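Local coordinates for protein 2-hydroxyisobutyryl-CoA synthetase (Aquincola tertiaricarbonis, PDB 6HDY) that is a CoA synthetase of the ANL superfamily of AMP-binding enzymes, with an AMP-binding domain followed by a smaller C-terminal domain, at residues 174-179 with 280-285; 170-173 with 178-181; 125-128 with 134-137; 151-156 with 301-306; 326-331 with 337-342. All coordinates share one frame; numbering follows the deposited sequence.

In the fold
The five contacts lie in the AMP-binding part of the chain, one of them lining the ligand pocket and the others grouped about it at various distances. Interaction 3, a hairpin, comes first in sequence. Interaction 4 then spans a long excursion from helix 141-157 to strand 304-310, and interactions 2 and 1 fall within it; interaction 5, a second hairpin, closes the series. Interactions 1 and 2 share the start of helix 176-187, with centres about 8 Å apart, and with interaction 3 they also reach the second subunit. Interactions 4 and 5 meet on neighbouring strands 304-310 and 322-329 of the antiparallel sheet. Interaction 1 touches all the others, so the pocket wall borders both sheet and dimer interface.

Interaction 1. Residues 174-179 with 280-285; sequences LYMGSW and EMSPFM. With 3HL ((3S)-3-hydroxybutanoic acid), chain B; 8LQ ([[(2~{R},3~{S},4~{R},5~{R})-5-(6-aminopurin-9-yl)-3,4-bis(oxidanyl)oxolan-2-yl]methoxy-oxidanyl-phosphoryl] (3~{S})-3-oxidanylbutanoate), chain C.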
# COMPACT_ATOMS: atom_id res chain seq x y z
N LEU A 174 4.49 6.50 0.47
CA LEU A 174 4.55 7.94 0.68
C LEU A 174 3.58 8.64 -0.27
O LEU A 174 2.92 9.60 0.12
CB LEU A 174 5.98 8.44 0.41
CG LEU A 174 7.03 8.09 1.44
CD1 LEU A 174 8.35 8.59 1.00
CD2 LEU A 174 6.69 8.68 2.81
N TYR A 175 3.48 8.13 -1.50
CA TYR A 175 2.68 8.64 -2.61
C TYR A 175 1.17 8.79 -2.31
O TYR A 175 0.50 7.81 -1.98
CB TYR A 175 2.94 7.74 -3.83
CG TYR A 175 2.25 8.20 -5.09
CD1 TYR A 175 2.54 9.44 -5.65
CD2 TYR A 175 1.31 7.39 -5.72
CE1 TYR A 175 1.91 9.86 -6.83
CE2 TYR A 175 0.69 7.80 -6.91
CZ TYR A 175 0.99 9.04 -7.45
OH TYR A 175 0.40 9.47 -8.61
N MET A 176 0.63 10.02 -2.50
CA MET A 176 -0.77 10.34 -2.18
C MET A 176 -1.83 9.79 -3.13
O MET A 176 -2.98 9.64 -2.72
CB MET A 176 -0.98 11.84 -2.03
CG MET A 176 -0.36 12.42 -0.76
SD MET A 176 -1.02 11.78 0.78
CE MET A 176 -2.71 12.35 0.76
N GLY A 177 -1.45 9.58 -4.40
CA GLY A 177 -2.32 9.12 -5.46
C GLY A 177 -3.16 7.92 -5.10
O GLY A 177 -4.39 7.96 -5.20
N SER A 178 -2.49 6.81 -4.74
CA SER A 178 -3.16 5.55 -4.37
C SER A 178 -4.12 5.72 -3.19
O SER A 178 -5.26 5.25 -3.26
CB SER A 178 -2.12 4.50 -4.04
OG SER A 178 -1.26 4.98 -3.02
N TRP A 179 -3.65 6.38 -2.10
CA TRP A 179 -4.44 6.60 -0.87
C TRP A 179 -5.66 7.44 -1.15
O TRP A 179 -6.74 7.16 -0.63
CB TRP A 179 -3.57 7.24 0.25
CG TRP A 179 -2.41 6.37 0.64
CD1 TRP A 179 -1.12 6.49 0.20
CD2 TRP A 179 -2.45 5.20 1.47
NE1 TRP A 179 -0.35 5.48 0.73
CE2 TRP A 179 -1.14 4.66 1.50
CE3 TRP A 179 -3.47 4.53 2.17
CZ2 TRP A 179 -0.82 3.50 2.23
CZ3 TRP A 179 -3.15 3.37 2.88
CH2 TRP A 179 -1.84 2.88 2.91
N GLU A 280 0.45 17.73 -2.58
CA GLU A 280 0.33 18.81 -1.57
C GLU A 280 -1.12 19.30 -1.60
O GLU A 280 -1.62 19.79 -0.60
CB GLU A 280 1.23 20.01 -1.91
CG GLU A 280 2.73 19.81 -1.76
CD GLU A 280 3.42 19.05 -2.89
OE1 GLU A 280 2.75 18.64 -3.86
OE2 GLU A 280 4.65 18.83 -2.77
N MET A 281 -1.78 19.14 -2.75
CA MET A 281 -3.16 19.57 -3.00
C MET A 281 -4.22 18.48 -2.83
O MET A 281 -5.31 18.65 -3.38
CB MET A 281 -3.28 20.23 -4.39
CG MET A 281 -2.47 21.47 -4.51
SD MET A 281 -2.85 22.58 -3.13
CE MET A 281 -1.92 23.75 -3.52
N SER A 282 -3.94 17.38 -2.06
CA SER A 282 -5.00 16.38 -1.83
C SER A 282 -6.14 17.12 -1.13
O SER A 282 -5.85 17.91 -0.24
CB SER A 282 -4.51 15.23 -0.97
OG SER A 282 -3.41 14.59 -1.57
N PRO A 283 -7.42 16.99 -1.54
CA PRO A 283 -7.98 16.12 -2.60
C PRO A 283 -7.51 16.54 -4.00
O PRO A 283 -7.94 17.56 -4.54
CB PRO A 283 -9.50 16.24 -2.36
CG PRO A 283 -9.69 17.60 -1.75
CD PRO A 283 -8.47 17.77 -0.86
N PHE A 284 -6.57 15.78 -4.56
CA PHE A 284 -5.91 16.07 -5.84
C PHE A 284 -6.83 15.90 -7.04
O PHE A 284 -6.51 16.39 -8.12
CB PHE A 284 -4.61 15.23 -6.00
CG PHE A 284 -4.85 13.74 -5.91
CD1 PHE A 284 -5.33 13.03 -7.01
CD2 PHE A 284 -4.64 13.06 -4.71
CE1 PHE A 284 -5.59 11.67 -6.91
CE2 PHE A 284 -4.87 11.69 -4.63
CZ PHE A 284 -5.35 11.01 -5.73
N MET A 285 -7.99 15.20 -6.86
CA MET A 285 -8.98 15.04 -7.92
C MET A 285 -9.76 16.36 -8.14
O MET A 285 -10.70 16.37 -8.92
CB MET A 285 -9.93 13.85 -7.62
CG MET A 285 -9.26 12.49 -7.71
SD MET A 285 -10.33 11.05 -7.40
CE MET A 285 -11.29 11.07 -8.85
CA 3HL B . -0.17 13.29 -7.90
CB 3HL B . -0.28 13.32 -6.36
OG1 3HL B . -1.62 13.40 -5.89
CG2 3HL B . 0.33 12.10 -5.73
C 3HL B . -1.56 13.30 -8.49
OA 3HL B . -2.29 12.33 -8.31
OB 3HL B . -1.97 14.48 -9.01
N9 8LQ C . 0.61 15.48 -12.82
C8 8LQ C . -0.18 14.91 -11.90
N7 8LQ C . -1.35 14.63 -12.47
C5 8LQ C . -1.30 15.05 -13.74
C6 8LQ C . -2.16 14.97 -14.78
N6 8LQ C . -3.35 14.44 -14.57
N1 8LQ C . -1.84 15.45 -16.00
C2 8LQ C . -0.59 16.02 -16.23
N3 8LQ C . 0.31 16.02 -15.17
C4 8LQ C . -0.07 15.57 -13.95
CAA 8LQ C . -1.06 12.56 -6.07
CAZ 8LQ C . -1.57 12.69 -7.52
OAE 8LQ C . -1.33 11.47 -8.22
CAL 8LQ C . -0.88 13.83 -8.29
CAS 8LQ C . 0.65 13.67 -8.26
OAC 8LQ C . 1.19 12.86 -9.01
OAQ 8LQ C . 1.30 14.41 -7.30
PBC 8LQ C . 2.89 14.61 -7.29
OAH 8LQ C . 3.47 13.16 -7.05
OAD 8LQ C . 3.35 15.59 -6.28
O5' 8LQ C . 3.23 15.14 -8.74
C5' 8LQ C . 2.51 16.28 -9.19
C4' 8LQ C . 2.93 16.62 -10.60
O4' 8LQ C . 2.65 15.49 -11.47
C3' 8LQ C . 2.05 17.70 -11.06
O3' 8LQ C . 2.59 18.99 -10.66
C2' 8LQ C . 2.11 17.49 -12.58
O2' 8LQ C . 3.40 17.94 -13.15
C1' 8LQ C . 2.02 15.98 -12.66
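The ring of Phe284 lies against the first turn of helix 176-187, close to two backbone oxygens. Gly177 O stands near the ring plane at the edge, 3.2 Å from Phe284 CZ, while Met176 O approaches obliquely at 3.4 Å from CE2. A chi1 of 57° sets CG of Phe284 between its backbone N and carbonyl carbon and turns one ring face to the ligand site. Over that face sits (3S)-3-hydroxybutanoic acid, or in its place the corresponding end of 8LQ; the two overlap in the model and are alternatives. Beside the ring, Met176 reaches Ser282: its chain bends at chi2 and chi3 and brings the terminal CE within 3.3 Å of Ser282 OG, a hydroxyl whose polar partner is Ala279 O. On the other flank Tyr175 folds its ring back beneath the helix start, where Gly177 N lies 3.7 Å above the ring centre, and its OH comes 2.7 Å from OAE of 8LQ. The loop 280-285 makes a sharp corner at the cis peptide before Pro283, and His151 meets the Phe284 ring edge-to-face. Helix start and loop together wall the ligand pocket of an ANL-type AMP-binding domain.

Interaction 2. Residues 170-173 with 178-181; sequences AVFS and SWGA
Ser178, Phe172 and Trp179 account for most of the buried surface, and the phenyl ring meets Ser178 with a face and Trp179 with an edge. Ser178 CB stands 3.6 Å from the centroid of the Phe172 ring and almost on the ring normal, a CH-pi contact over the middle of the face. The rim of the same ring points at the indole: Phe172 CD1 lies above Trp179, 3.6 Å from CE2, in a T-shaped pair with planes at 87°. Loop 170-173 leaves strand 165-168 and turns into helix 176-187, which leads on to the adjacent parallel strand 191-193, so the contact lies at the bend where a beta-alpha-beta crossover enters its helix. Two hydrogen bonds tie that bend. With chi1 at 56°, Ser178 OG turns back to Val171 O, 2.6 Å away, approaching from above the carbonyl plane and not on a lone pair. Trp179 NE1 donates a hydrogen bond to Ser173 O at 2.8 Å; the bond is bent, 139° at the hydrogen, and His125 ND1 is a second partner of that oxygen. Ser173 OG is bound by Phe195 O of the second subunit. Across the dimer interface Phe172 and Trp179 also form edge-to-face pairs with Trp179 and Phe172 of that subunit.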
# COMPACT_ATOMS: atom_id res chain seq x y z
N ALA A 170 -1.82 1.63 -7.88
CA ALA A 170 -0.70 2.56 -7.74
C ALA A 170 -0.08 2.20 -6.39
O ALA A 170 -0.77 1.61 -5.55
CB ALA A 170 -1.18 4.01 -7.77
N VAL A 171 1.22 2.47 -6.21
CA VAL A 171 1.98 2.13 -5.01
C VAL A 171 1.37 2.78 -3.75
O VAL A 171 1.03 3.95 -3.75
CB VAL A 171 3.52 2.39 -5.18
CG1 VAL A 171 3.82 3.87 -5.46
CG2 VAL A 171 4.32 1.92 -3.96
N PHE A 172 1.21 1.98 -2.69
CA PHE A 172 0.67 2.46 -1.42
C PHE A 172 1.84 2.66 -0.49
O PHE A 172 2.39 1.71 0.06
CB PHE A 172 -0.35 1.47 -0.84
CG PHE A 172 -1.71 1.56 -1.46
CD1 PHE A 172 -2.66 2.44 -0.96
CD2 PHE A 172 -2.06 0.74 -2.53
CE1 PHE A 172 -3.92 2.52 -1.53
CE2 PHE A 172 -3.32 0.84 -3.13
CZ PHE A 172 -4.25 1.72 -2.61
N SER A 173 2.33 3.89 -0.47
CA SER A 173 3.51 4.25 0.31
C SER A 173 3.40 5.74 0.66
O SER A 173 2.33 6.19 1.04
CB SER A 173 4.78 3.96 -0.51
OG SER A 173 5.96 4.22 0.24
N SER A 178 -2.49 6.81 -4.74
CA SER A 178 -3.16 5.55 -4.37
C SER A 178 -4.12 5.72 -3.19
O SER A 178 -5.26 5.25 -3.26
CB SER A 178 -2.12 4.50 -4.04
OG SER A 178 -1.26 4.98 -3.02
N TRP A 179 -3.65 6.38 -2.10
CA TRP A 179 -4.44 6.60 -0.87
C TRP A 179 -5.66 7.44 -1.15
O TRP A 179 -6.74 7.16 -0.63
CB TRP A 179 -3.57 7.24 0.25
CG TRP A 179 -2.41 6.37 0.64
CD1 TRP A 179 -1.12 6.49 0.20
CD2 TRP A 179 -2.45 5.20 1.47
NE1 TRP A 179 -0.35 5.48 0.73
CE2 TRP A 179 -1.14 4.66 1.50
CE3 TRP A 179 -3.47 4.53 2.17
CZ2 TRP A 179 -0.82 3.50 2.23
CZ3 TRP A 179 -3.15 3.37 2.88
CH2 TRP A 179 -1.84 2.88 2.91
N GLY A 180 -5.50 8.45 -1.99
CA GLY A 180 -6.61 9.32 -2.38
C GLY A 180 -7.70 8.62 -3.16
O GLY A 180 -8.88 8.86 -2.91
N ALA A 181 -7.32 7.72 -4.09
CA ALA A 181 -8.32 6.96 -4.86
C ALA A 181 -9.00 5.92 -3.97
O ALA A 181 -10.21 5.68 -4.10
CB ALA A 181 -7.67 6.30 -6.07

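Interaction 3. Residues 125-128 with 134-137; sequences HGTS and PTAF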
# COMPACT_ATOMS: atom_id res chain seq x y z
N HIS A 125 2.51 10.86 5.11
CA HIS A 125 2.89 10.53 3.74
C HIS A 125 3.95 11.53 3.32
O HIS A 125 4.48 12.23 4.16
CB HIS A 125 1.67 10.60 2.82
CG HIS A 125 0.64 9.57 3.12
ND1 HIS A 125 0.75 8.27 2.65
CD2 HIS A 125 -0.50 9.67 3.86
CE1 HIS A 125 -0.30 7.63 3.13
NE2 HIS A 125 -1.09 8.44 3.84
N GLY A 126 4.24 11.61 2.05
CA GLY A 126 5.24 12.57 1.61
C GLY A 126 5.65 12.43 0.16
O GLY A 126 5.00 11.72 -0.61
N THR A 127 6.74 13.11 -0.20
CA THR A 127 7.36 13.09 -1.52
C THR A 127 8.61 12.16 -1.51
O THR A 127 9.13 11.83 -0.43
CB THR A 127 7.70 14.53 -1.96
OG1 THR A 127 8.71 15.05 -1.09
CG2 THR A 127 6.50 15.45 -1.95
N SER A 128 9.11 11.75 -2.70
CA SER A 128 10.28 10.88 -2.84
C SER A 128 11.25 11.39 -3.90
O SER A 128 10.84 11.70 -5.02
CB SER A 128 9.86 9.44 -3.15
OG SER A 128 9.10 9.35 -4.35
N PRO A 134 12.94 15.44 0.76
CA PRO A 134 11.51 15.11 0.72
C PRO A 134 10.68 15.93 1.72
O PRO A 134 11.15 16.25 2.81
CB PRO A 134 11.47 13.62 1.03
CG PRO A 134 12.67 13.39 1.89
CD PRO A 134 13.70 14.43 1.55
N THR A 135 9.45 16.21 1.36
CA THR A 135 8.52 16.92 2.23
C THR A 135 7.56 15.93 2.82
O THR A 135 7.06 15.06 2.11
CB THR A 135 7.83 18.08 1.52
OG1 THR A 135 7.68 17.76 0.16
CG2 THR A 135 8.60 19.37 1.65
N ALA A 136 7.31 16.06 4.11
CA ALA A 136 6.41 15.20 4.85
C ALA A 136 4.99 15.77 4.89
O ALA A 136 4.79 16.95 5.17
CB ALA A 136 6.94 15.01 6.27
N PHE A 137 4.01 14.91 4.64
CA PHE A 137 2.63 15.32 4.77
C PHE A 137 2.06 14.77 6.10
O PHE A 137 2.13 13.57 6.35
CB PHE A 137 1.78 14.92 3.56
CG PHE A 137 2.30 15.34 2.20
CD1 PHE A 137 2.70 16.66 1.97
CD2 PHE A 137 2.31 14.45 1.13
CE1 PHE A 137 3.14 17.06 0.70
CE2 PHE A 137 2.81 14.84 -0.12
CZ PHE A 137 3.20 16.14 -0.33
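Thr127 and Thr135 face each other where the two strands of a hairpin open into its connecting loop. Thr127 N donates to Thr135 O, and Thr135 N returns the bond, not to a carbonyl but to Thr127 OG1, at 2.8 Å and nearly straight (167°). A chi1 of 65° places this hydroxyl between the backbone N and carbonyl carbon of Thr127, facing the partner strand, so a side chain stands in for a main-chain acceptor as regular pairing ends. Further along, His125 and Phe137 form an antiparallel hydrogen-bonded pair: His125 N donates to Phe137 O at 3.0 Å and Phe137 N to His125 O at 2.8 Å. Between these bonds Gly126 and Ala136 make a non-hydrogen-bonded pair. The Phe137 ring extends along the glycine, its CD2 3.5 Å from Gly126 CA, and reaches Thr127 CG2 with CZ at 3.7 Å; the two side chains cross at about a right angle. The loop joining the strands is rich in glycine, serine and threonine, as in the phosphate-binding loop of ANL enzymes, and residues 129-132 are not modelled. NE2 of His125 is bonded to His123 ND1 and its ND1 to Ser173 O. Outside the hairpin, His125 and Phe137 pack on Met176 of helix 176-187, Thr135 rests on helix 97-106, and Pro194, Trp209 and Met213 of the second subunit lie against His125, Pro134 and Ala136.

Interaction 4. Residues 151-156 with 301-306; sequences HARIMW and QDIIYT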
# COMPACT_ATOMS: atom_id res chain seq x y z
N HIS A 151 -13.35 13.06 -3.01
CA HIS A 151 -13.02 12.06 -4.04
C HIS A 151 -14.18 11.18 -4.43
O HIS A 151 -14.29 10.88 -5.60
CB HIS A 151 -11.79 11.24 -3.63
CG HIS A 151 -10.53 12.02 -3.81
ND1 HIS A 151 -9.32 11.46 -3.57
CD2 HIS A 151 -10.34 13.29 -4.23
CE1 HIS A 151 -8.42 12.39 -3.85
NE2 HIS A 151 -8.99 13.50 -4.25
N ALA A 152 -15.04 10.74 -3.46
CA ALA A 152 -16.25 9.94 -3.74
C ALA A 152 -17.18 10.72 -4.68
O ALA A 152 -17.75 10.14 -5.60
CB ALA A 152 -17.00 9.60 -2.46
N ARG A 153 -17.30 12.03 -4.44
CA ARG A 153 -18.11 12.97 -5.21
C ARG A 153 -17.70 13.03 -6.69
O ARG A 153 -18.54 12.86 -7.58
CB ARG A 153 -18.04 14.36 -4.55
CG ARG A 153 -18.50 15.50 -5.42
CD ARG A 153 -18.60 16.75 -4.61
NE ARG A 153 -18.86 17.92 -5.44
CZ ARG A 153 -18.63 19.17 -5.06
NH1 ARG A 153 -18.15 19.42 -3.86
NH2 ARG A 153 -18.89 20.17 -5.89
N ILE A 154 -16.40 13.23 -6.94
CA ILE A 154 -15.78 13.33 -8.26
C ILE A 154 -15.78 11.95 -8.96
O ILE A 154 -15.94 11.89 -10.17
CB ILE A 154 -14.37 13.96 -8.09
CG1 ILE A 154 -14.47 15.41 -7.56
CG2 ILE A 154 -13.59 13.92 -9.39
CD1 ILE A 154 -13.24 15.91 -6.84
N MET A 155 -15.59 10.84 -8.21
CA MET A 155 -15.62 9.49 -8.78
C MET A 155 -17.06 9.14 -9.26
O MET A 155 -17.23 8.47 -10.27
CB MET A 155 -15.09 8.45 -7.77
CG MET A 155 -13.56 8.38 -7.72
SD MET A 155 -12.95 7.40 -6.32
CE MET A 155 -13.63 5.81 -6.71
N TRP A 156 -18.07 9.64 -8.53
CA TRP A 156 -19.48 9.51 -8.89
C TRP A 156 -19.67 10.26 -10.23
O TRP A 156 -20.36 9.75 -11.12
CB TRP A 156 -20.38 10.09 -7.78
CG TRP A 156 -21.84 10.07 -8.12
CD1 TRP A 156 -22.49 10.88 -8.99
CD2 TRP A 156 -22.83 9.17 -7.59
NE1 TRP A 156 -23.81 10.51 -9.09
CE2 TRP A 156 -24.05 9.48 -8.23
CE3 TRP A 156 -22.79 8.13 -6.65
CZ2 TRP A 156 -25.24 8.80 -7.94
CZ3 TRP A 156 -23.97 7.45 -6.38
CH2 TRP A 156 -25.17 7.78 -7.02
N GLN A 301 -14.00 24.00 -8.39
CA GLN A 301 -13.69 25.26 -7.71
C GLN A 301 -14.11 25.36 -6.24
O GLN A 301 -13.41 26.05 -5.48
CB GLN A 301 -14.27 26.44 -8.50
CG GLN A 301 -13.59 26.67 -9.86
CD GLN A 301 -12.11 26.98 -9.78
OE1 GLN A 301 -11.27 26.10 -9.52
NE2 GLN A 301 -11.74 28.21 -10.06
N ASP A 302 -15.23 24.75 -5.84
CA ASP A 302 -15.72 24.77 -4.45
C ASP A 302 -15.02 23.73 -3.55
O ASP A 302 -15.31 23.68 -2.34
CB ASP A 302 -17.25 24.64 -4.39
CG ASP A 302 -17.76 23.45 -5.17
OD1 ASP A 302 -17.81 23.54 -6.41
OD2 ASP A 302 -18.06 22.42 -4.53
N ILE A 303 -14.13 22.91 -4.13
CA ILE A 303 -13.32 21.94 -3.38
C ILE A 303 -11.92 22.58 -3.15
O ILE A 303 -11.49 22.70 -2.02
CB ILE A 303 -13.26 20.53 -4.07
CG1 ILE A 303 -14.66 19.85 -4.07
CG2 ILE A 303 -12.20 19.63 -3.35
CD1 ILE A 303 -14.82 18.54 -4.86
N ILE A 304 -11.26 23.02 -4.24
CA ILE A 304 -9.98 23.73 -4.28
C ILE A 304 -10.14 24.80 -5.36
O ILE A 304 -10.60 24.50 -6.47
CB ILE A 304 -8.76 22.78 -4.56
CG1 ILE A 304 -8.40 21.96 -3.30
CG2 ILE A 304 -7.51 23.53 -5.15
CD1 ILE A 304 -7.51 20.77 -3.56
N TYR A 305 -9.74 26.04 -5.05
CA TYR A 305 -9.79 27.16 -5.98
C TYR A 305 -8.57 27.16 -6.91
O TYR A 305 -7.45 27.43 -6.48
CB TYR A 305 -9.95 28.48 -5.19
CG TYR A 305 -10.01 29.72 -6.06
CD1 TYR A 305 -10.93 29.82 -7.11
CD2 TYR A 305 -9.17 30.80 -5.82
CE1 TYR A 305 -10.98 30.96 -7.92
CE2 TYR A 305 -9.22 31.95 -6.61
CZ TYR A 305 -10.13 32.03 -7.65
OH TYR A 305 -10.18 33.16 -8.42
N THR A 306 -8.80 26.80 -8.18
CA THR A 306 -7.74 26.76 -9.20
C THR A 306 -7.70 28.12 -9.95
O THR A 306 -8.74 28.64 -10.38
CB THR A 306 -7.95 25.58 -10.19
OG1 THR A 306 -7.94 24.33 -9.50
CG2 THR A 306 -6.88 25.54 -11.31
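Arg153 and Ile154, successive residues of helix 141-157, whose turn is kept by Met155 N to His151 O and Trp156 N to Ala152 O, point at Asp302 and Ile303, the loop residues just before strand 304-310. Arg153 is stretched out, chi1 to chi3 all within 20° of fully extended, and delivers its guanidinium end-on to a single carboxylate oxygen. NH2 meets Asp302 OD2 at 2.8 Å on its syn lone pair, and NH1 reaches the same atom at 3.1 Å, nearly along its C-O axis. Guanidinium and carboxylate planes are 23° apart, so this salt bridge is almost flat. Arg38 NE is a further charged partner of OD2, and Tyr359 OH binds OD1; such surroundings would probably favour the ionised carboxylate. Arg153 NE is held in turn by Glu39, which leaves the guanidinium fixed from two directions. Ile303 slides past the arginine in the opposite sense and lays CD1 3.5 Å above one guanidinium face, toward its rim. Ile303 CD1 also meets Ile154 CD1 tip to tip at 3.7 Å, an apolar partner beside the ion pair. Within 301-306 the Gln301 amide turns onto the strand residue Thr306: OE1 accepts from Thr306 N at 2.9 Å while NE2 donates to Thr306 O at 3.0 Å in the carbonyl plane, much as a neighbouring strand would. The whole is a buried, salt-bridged join between a helix and the loop leading into strand 304-310 of the antiparallel sheet of the AMP-binding domain.

Interaction 5. Residues 326-331 with 337-342; sequences VYTHLE and MIRLLS
Tyr327 O receives Leu340 N at 2.8 Å and has Arg339 N beside it as well, the mark of a G1 beta bulge in the hairpin of strands 322-329 and 340-347. Arg339 and Leu340 together face Tyr327, and Arg339 takes the left-handed conformation of the first bulge position (phi 63°, psi 54°). Its N-H is bound by Thr328 OG1 at 2.8 Å, in a bond bent to 139°. In Thr328 the OG1 lies anti to the carbonyl carbon, which swings it across to the bulge. Tyr327 N completes the regular pair by donating to Leu340 O. Beyond the bulge His329 secures the other end with both backbone and ring: its N donates to Met337 O at 2.9 Å, while Met337 N points at ND1, also at 2.9 Å and in the ring plane. With ND1 accepting, a proton on NE2 is consistent with the bond of that atom to Ser282 O, by which the strand is joined to the ligand-pocket loop. The Arg339 guanidinium is bound by Val92 O, Met314 O and Glu307; Val326 CG1 lies over one of its faces. Neighbouring strand 304-310 pairs with the other edge of 322-329, through Glu307 with Val326 and Tyr305 with Thr328. Ser342, whose OG is bound to Pro325 O, sets its CB 3.8 Å from CE2 of the Tyr327 ring.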
# COMPACT_ATOMS: atom_id res chain seq x y z
N VAL A 326 -2.28 27.54 -10.09
CA VAL A 326 -2.00 28.03 -8.74
C VAL A 326 -3.23 27.56 -7.96
O VAL A 326 -4.36 27.79 -8.42
CB VAL A 326 -1.75 29.57 -8.67
CG1 VAL A 326 -1.79 30.10 -7.23
CG2 VAL A 326 -0.43 29.95 -9.35
N TYR A 327 -3.01 26.83 -6.83
CA TYR A 327 -4.11 26.21 -6.09
C TYR A 327 -4.25 26.64 -4.66
O TYR A 327 -3.26 26.86 -3.97
CB TYR A 327 -3.97 24.68 -6.11
CG TYR A 327 -3.82 24.01 -7.46
CD1 TYR A 327 -4.94 23.76 -8.26
CD2 TYR A 327 -2.59 23.53 -7.89
CE1 TYR A 327 -4.82 23.06 -9.47
CE2 TYR A 327 -2.46 22.80 -9.08
CZ TYR A 327 -3.58 22.58 -9.87
OH TYR A 327 -3.47 21.90 -11.05
N THR A 328 -5.52 26.66 -4.18
CA THR A 328 -5.87 26.98 -2.79
C THR A 328 -6.92 26.01 -2.26
O THR A 328 -7.98 25.85 -2.87
CB THR A 328 -6.29 28.46 -2.62
OG1 THR A 328 -5.24 29.33 -3.07
CG2 THR A 328 -6.65 28.79 -1.17
N HIS A 329 -6.62 25.37 -1.10
CA HIS A 329 -7.54 24.50 -0.36
C HIS A 329 -8.69 25.31 0.22
O HIS A 329 -8.45 26.32 0.90
CB HIS A 329 -6.82 23.79 0.84
CG HIS A 329 -5.98 22.62 0.43
ND1 HIS A 329 -4.62 22.56 0.72
CD2 HIS A 329 -6.34 21.47 -0.19
CE1 HIS A 329 -4.20 21.40 0.24
NE2 HIS A 329 -5.20 20.72 -0.33
N LEU A 330 -9.93 24.83 0.03
CA LEU A 330 -11.08 25.50 0.66
C LEU A 330 -11.68 24.67 1.83
O LEU A 330 -12.51 25.17 2.58
CB LEU A 330 -12.17 25.85 -0.38
CG LEU A 330 -11.75 26.70 -1.58
CD1 LEU A 330 -12.93 26.93 -2.49
CD2 LEU A 330 -11.16 28.02 -1.14
N GLU A 331 -11.24 23.41 1.98
CA GLU A 331 -11.77 22.46 2.96
C GLU A 331 -10.69 21.67 3.69
O GLU A 331 -10.84 20.46 3.89
CB GLU A 331 -12.78 21.52 2.26
CG GLU A 331 -14.05 22.19 1.76
CD GLU A 331 -15.14 21.28 1.23
OE1 GLU A 331 -14.84 20.12 0.88
OE2 GLU A 331 -16.30 21.74 1.16
N MET A 337 -2.86 24.62 1.84
CA MET A 337 -2.08 25.26 0.78
C MET A 337 -2.84 26.46 0.25
O MET A 337 -3.98 26.31 -0.20
CB MET A 337 -1.80 24.28 -0.37
CG MET A 337 -0.85 23.14 -0.05
SD MET A 337 0.81 23.51 0.53
CE MET A 337 1.22 24.84 -0.31
N ILE A 338 -2.24 27.65 0.37
CA ILE A 338 -2.88 28.89 -0.09
C ILE A 338 -2.03 29.48 -1.19
O ILE A 338 -0.96 30.05 -0.95
CB ILE A 338 -3.22 29.90 1.05
CG1 ILE A 338 -3.99 29.20 2.20
CG2 ILE A 338 -4.01 31.09 0.50
CD1 ILE A 338 -4.03 29.96 3.46
N ARG A 339 -2.53 29.36 -2.41
CA ARG A 339 -1.88 29.83 -3.63
C ARG A 339 -0.56 29.11 -3.85
O ARG A 339 0.48 29.74 -4.03
CB ARG A 339 -1.79 31.38 -3.68
CG ARG A 339 -3.09 31.96 -4.16
CD ARG A 339 -3.18 33.47 -4.25
NE ARG A 339 -2.08 34.11 -4.97
CZ ARG A 339 -2.03 34.31 -6.28
NH1 ARG A 339 -3.00 33.85 -7.07
NH2 ARG A 339 -1.01 34.95 -6.82
N LEU A 340 -0.59 27.78 -3.85
CA LEU A 340 0.61 27.00 -4.17
C LEU A 340 0.81 26.97 -5.69
O LEU A 340 -0.11 26.65 -6.44
CB LEU A 340 0.59 25.56 -3.60
CG LEU A 340 1.72 24.57 -4.00
CD1 LEU A 340 3.07 24.96 -3.38
CD2 LEU A 340 1.36 23.13 -3.61
N LEU A 341 2.02 27.36 -6.11
CA LEU A 341 2.46 27.39 -7.49
C LEU A 341 2.76 25.93 -7.92
O LEU A 341 3.57 25.26 -7.29
CB LEU A 341 3.71 28.29 -7.61
CG LEU A 341 4.44 28.33 -8.97
CD1 LEU A 341 3.53 28.83 -10.08
CD2 LEU A 341 5.68 29.22 -8.89
N SER A 342 2.07 25.43 -8.96
CA SER A 342 2.26 24.06 -9.43
C SER A 342 3.53 23.90 -10.22
O SER A 342 4.20 22.87 -10.10
CB SER A 342 1.07 23.59 -10.26
OG SER A 342 1.05 24.25 -11.51